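Local coordinates for putative acetyltransferase (Clostridium difficile, PDB 3DSB) that probably transfers an acyl group, most likely acetyl from acetyl-CoA, to an acceptor, as a member of the GNAT acetyltransferase family, at the trimethyl glycine site. Sequence-based numbering; all coordinates share one arbitrary frame. Chains: chain A/B, Putative acetyltransferase.

The trimethyl glycine site. Residues chain A 77, 79-80, 84, 123, 147; chain B 125. With BET (trimethyl glycine), chain C.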
loop_
_atom_site.group_PDB
_atom_site.type_symbol
_atom_site.label_atom_id
_atom_site.label_comp_id
_atom_site.label_asym_id
_atom_site.label_seq_id
_atom_site.Cartn_x
_atom_site.Cartn_y
_atom_site.Cartn_z
ATOM N N SER A 77 4.924 7.590 2.624
ATOM C CA SER A 77 4.613 8.858 1.999
ATOM C C SER A 77 5.844 9.763 2.014
ATOM O O SER A 77 6.267 10.231 3.087
ATOM C CB SER A 77 3.457 9.562 2.731
ATOM O OG SER A 77 3.276 10.894 2.236
ATOM N N TRP A 79 5.835 12.729 0.524
ATOM C CA TRP A 79 5.316 14.084 0.782
ATOM C C TRP A 79 5.159 14.406 2.265
ATOM O O TRP A 79 5.359 15.548 2.675
ATOM C CB TRP A 79 3.951 14.290 0.121
ATOM C CG TRP A 79 3.992 14.298 -1.369
ATOM C CD1 TRP A 79 5.048 13.971 -2.188
ATOM C CD2 TRP A 79 2.889 14.619 -2.231
ATOM N NE1 TRP A 79 4.664 14.090 -3.516
ATOM C CE2 TRP A 79 3.353 14.510 -3.570
ATOM C CE3 TRP A 79 1.565 15.057 -1.992
ATOM C CZ2 TRP A 79 2.529 14.784 -4.666
ATOM C CZ3 TRP A 79 0.753 15.318 -3.063
ATOM C CH2 TRP A 79 1.230 15.191 -4.392
ATOM N N ARG A 80 4.803 13.394 3.061
ATOM C CA ARG A 80 4.515 13.581 4.482
ATOM C C ARG A 80 5.656 13.077 5.385
ATOM O O ARG A 80 5.567 13.240 6.601
ATOM C CB ARG A 80 3.177 12.892 4.845
ATOM C CG ARG A 80 1.931 13.450 4.149
ATOM C CD ARG A 80 0.702 12.563 4.463
ATOM N NE ARG A 80 -0.497 12.986 3.722
ATOM C CZ ARG A 80 -1.341 13.939 4.135
ATOM N NH1 ARG A 80 -1.121 14.569 5.287
ATOM N NH2 ARG A 80 -2.400 14.273 3.398
ATOM N N PHE A 84 1.723 5.452 6.046
ATOM C CA PHE A 84 0.356 5.024 6.324
ATOM C C PHE A 84 0.414 3.559 6.671
ATOM O O PHE A 84 1.163 2.782 6.063
ATOM C CB PHE A 84 -0.475 5.165 5.061
ATOM C CG PHE A 84 -0.794 6.577 4.706
ATOM C CD1 PHE A 84 -1.873 7.237 5.301
ATOM C CD2 PHE A 84 -0.025 7.254 3.754
ATOM C CE1 PHE A 84 -2.190 8.538 4.968
ATOM C CE2 PHE A 84 -0.322 8.581 3.415
ATOM C CZ PHE A 84 -1.417 9.220 4.020
ATOM N N ARG A 123 -5.320 3.187 6.953
ATOM C CA ARG A 123 -6.218 3.014 5.818
ATOM C C ARG A 123 -6.575 1.572 5.562
ATOM O O ARG A 123 -5.904 0.694 6.062
ATOM C CB ARG A 123 -5.586 3.626 4.568
ATOM C CG ARG A 123 -5.542 5.142 4.642
ATOM C CD ARG A 123 -4.784 5.769 3.479
ATOM N NE ARG A 123 -5.041 7.205 3.504
ATOM C CZ ARG A 123 -4.467 8.070 2.678
ATOM N NH1 ARG A 123 -3.612 7.632 1.771
ATOM N NH2 ARG A 123 -4.757 9.362 2.793
ATOM N N TYR A 147 -11.509 8.526 -2.917
ATOM C CA TYR A 147 -10.609 8.045 -3.954
ATOM C C TYR A 147 -11.200 6.875 -4.690
ATOM O O TYR A 147 -11.995 6.093 -4.132
ATOM C CB TYR A 147 -9.330 7.483 -3.333
ATOM C CG TYR A 147 -8.487 8.448 -2.557
ATOM C CD1 TYR A 147 -7.810 9.490 -3.176
ATOM C CD2 TYR A 147 -8.321 8.264 -1.190
ATOM C CE1 TYR A 147 -7.031 10.415 -2.407
ATOM C CE2 TYR A 147 -7.532 9.113 -0.430
ATOM C CZ TYR A 147 -6.906 10.198 -1.021
ATOM O OH TYR A 147 -6.141 11.013 -0.174
ATOM N N TYR B 125 -4.312 4.828 -6.389
ATOM C CA TYR B 125 -5.547 5.526 -5.988
ATOM C C TYR B 125 -5.454 6.973 -6.411
ATOM O O TYR B 125 -4.358 7.548 -6.418
ATOM C CB TYR B 125 -5.865 5.381 -4.467
ATOM C CG TYR B 125 -4.775 5.903 -3.522
ATOM C CD1 TYR B 125 -4.731 7.260 -3.156
ATOM C CD2 TYR B 125 -3.772 5.056 -3.068
ATOM C CE1 TYR B 125 -3.730 7.775 -2.319
ATOM C CE2 TYR B 125 -2.806 5.525 -2.190
ATOM C CZ TYR B 125 -2.762 6.914 -1.849
ATOM O OH TYR B 125 -1.762 7.484 -1.031
HETATM N N BET C . -2.230 11.342 0.735
HETATM C CA BET C . -0.830 11.070 1.208
HETATM C C BET C . 0.349 11.729 0.508
HETATM O O BET C . 1.397 11.051 0.224
HETATM O OXT BET C . 0.270 12.979 0.366
HETATM C C1 BET C . -2.771 10.090 0.240
HETATM C C2 BET C . -3.124 11.819 1.799
HETATM C C3 BET C . -2.292 12.332 -0.348
#
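Trimethyl glycine (BET) lies between the two chains, carboxylate at one end and trimethylammonium at the other. The carboxylate is anchored by chain A. A:Ser77, at the end of strand 65-77, donates a hydrogen bond from its hydroxyl OG to carboxylate O of BET at 2.8 Å. OG stands anti to the backbone N (chi1 172°). A:Ser77 OG also accepts a bond from the backbone N of A:Arg80 at 3.0 Å. This helps hold OG in place, consistent with its hydrogen pointing to the ligand. A:Arg80 also makes a rather long salt bridge from NE to BET OXT at 3.4 Å. Its chain runs extended from CG to NE, then turns at the last torsion (chi4 -86°). This brings the guanidinium edge-on to the ligand, with the BET nitrogen in its plane. A:Trp79 adds its six-membered ring by one corner, CE3 lying 3.4 Å from BET OXT.

Outward from the carboxylate, the ring tip of A:Phe84 packs on the methylene, CE2 to BET CA at 3.4 Å. The methyl groups meet A:Arg123, A:Tyr147 and B:Tyr125. The extended A:Arg123 presents its guanidinium edge to BET C1. The A:Phe84 ring lies nearly parallel over one guanidinium face, offset, with CE1 over its centre and A:Arg123 NH1 over the ring's rim. The opposite face has A:Tyr147 CE2 toward its rim. B:Tyr125 puts its OH at the in-plane edge, the ring and guanidinium planes 86° apart. The tyrosines point the same way, but their rings are steeply tilted. The B:Tyr125 CD1 edge points at the A:Tyr147 face, 3.8 Å above its centre. Both hydroxyl tips face BET C1, A:Tyr147 OH at 3.5 Å. The tyrosine oxygens could ease the cation's charge, whereas two nearby arginines would oppose it.

BET is largely buried but partly occupied, and may come from purification or crystallisation. Both chains of the deposited pair build this pocket, though the pairing may not be biological. The site could hold a small zwitterion; the structure alone shows no role in acyl transfer.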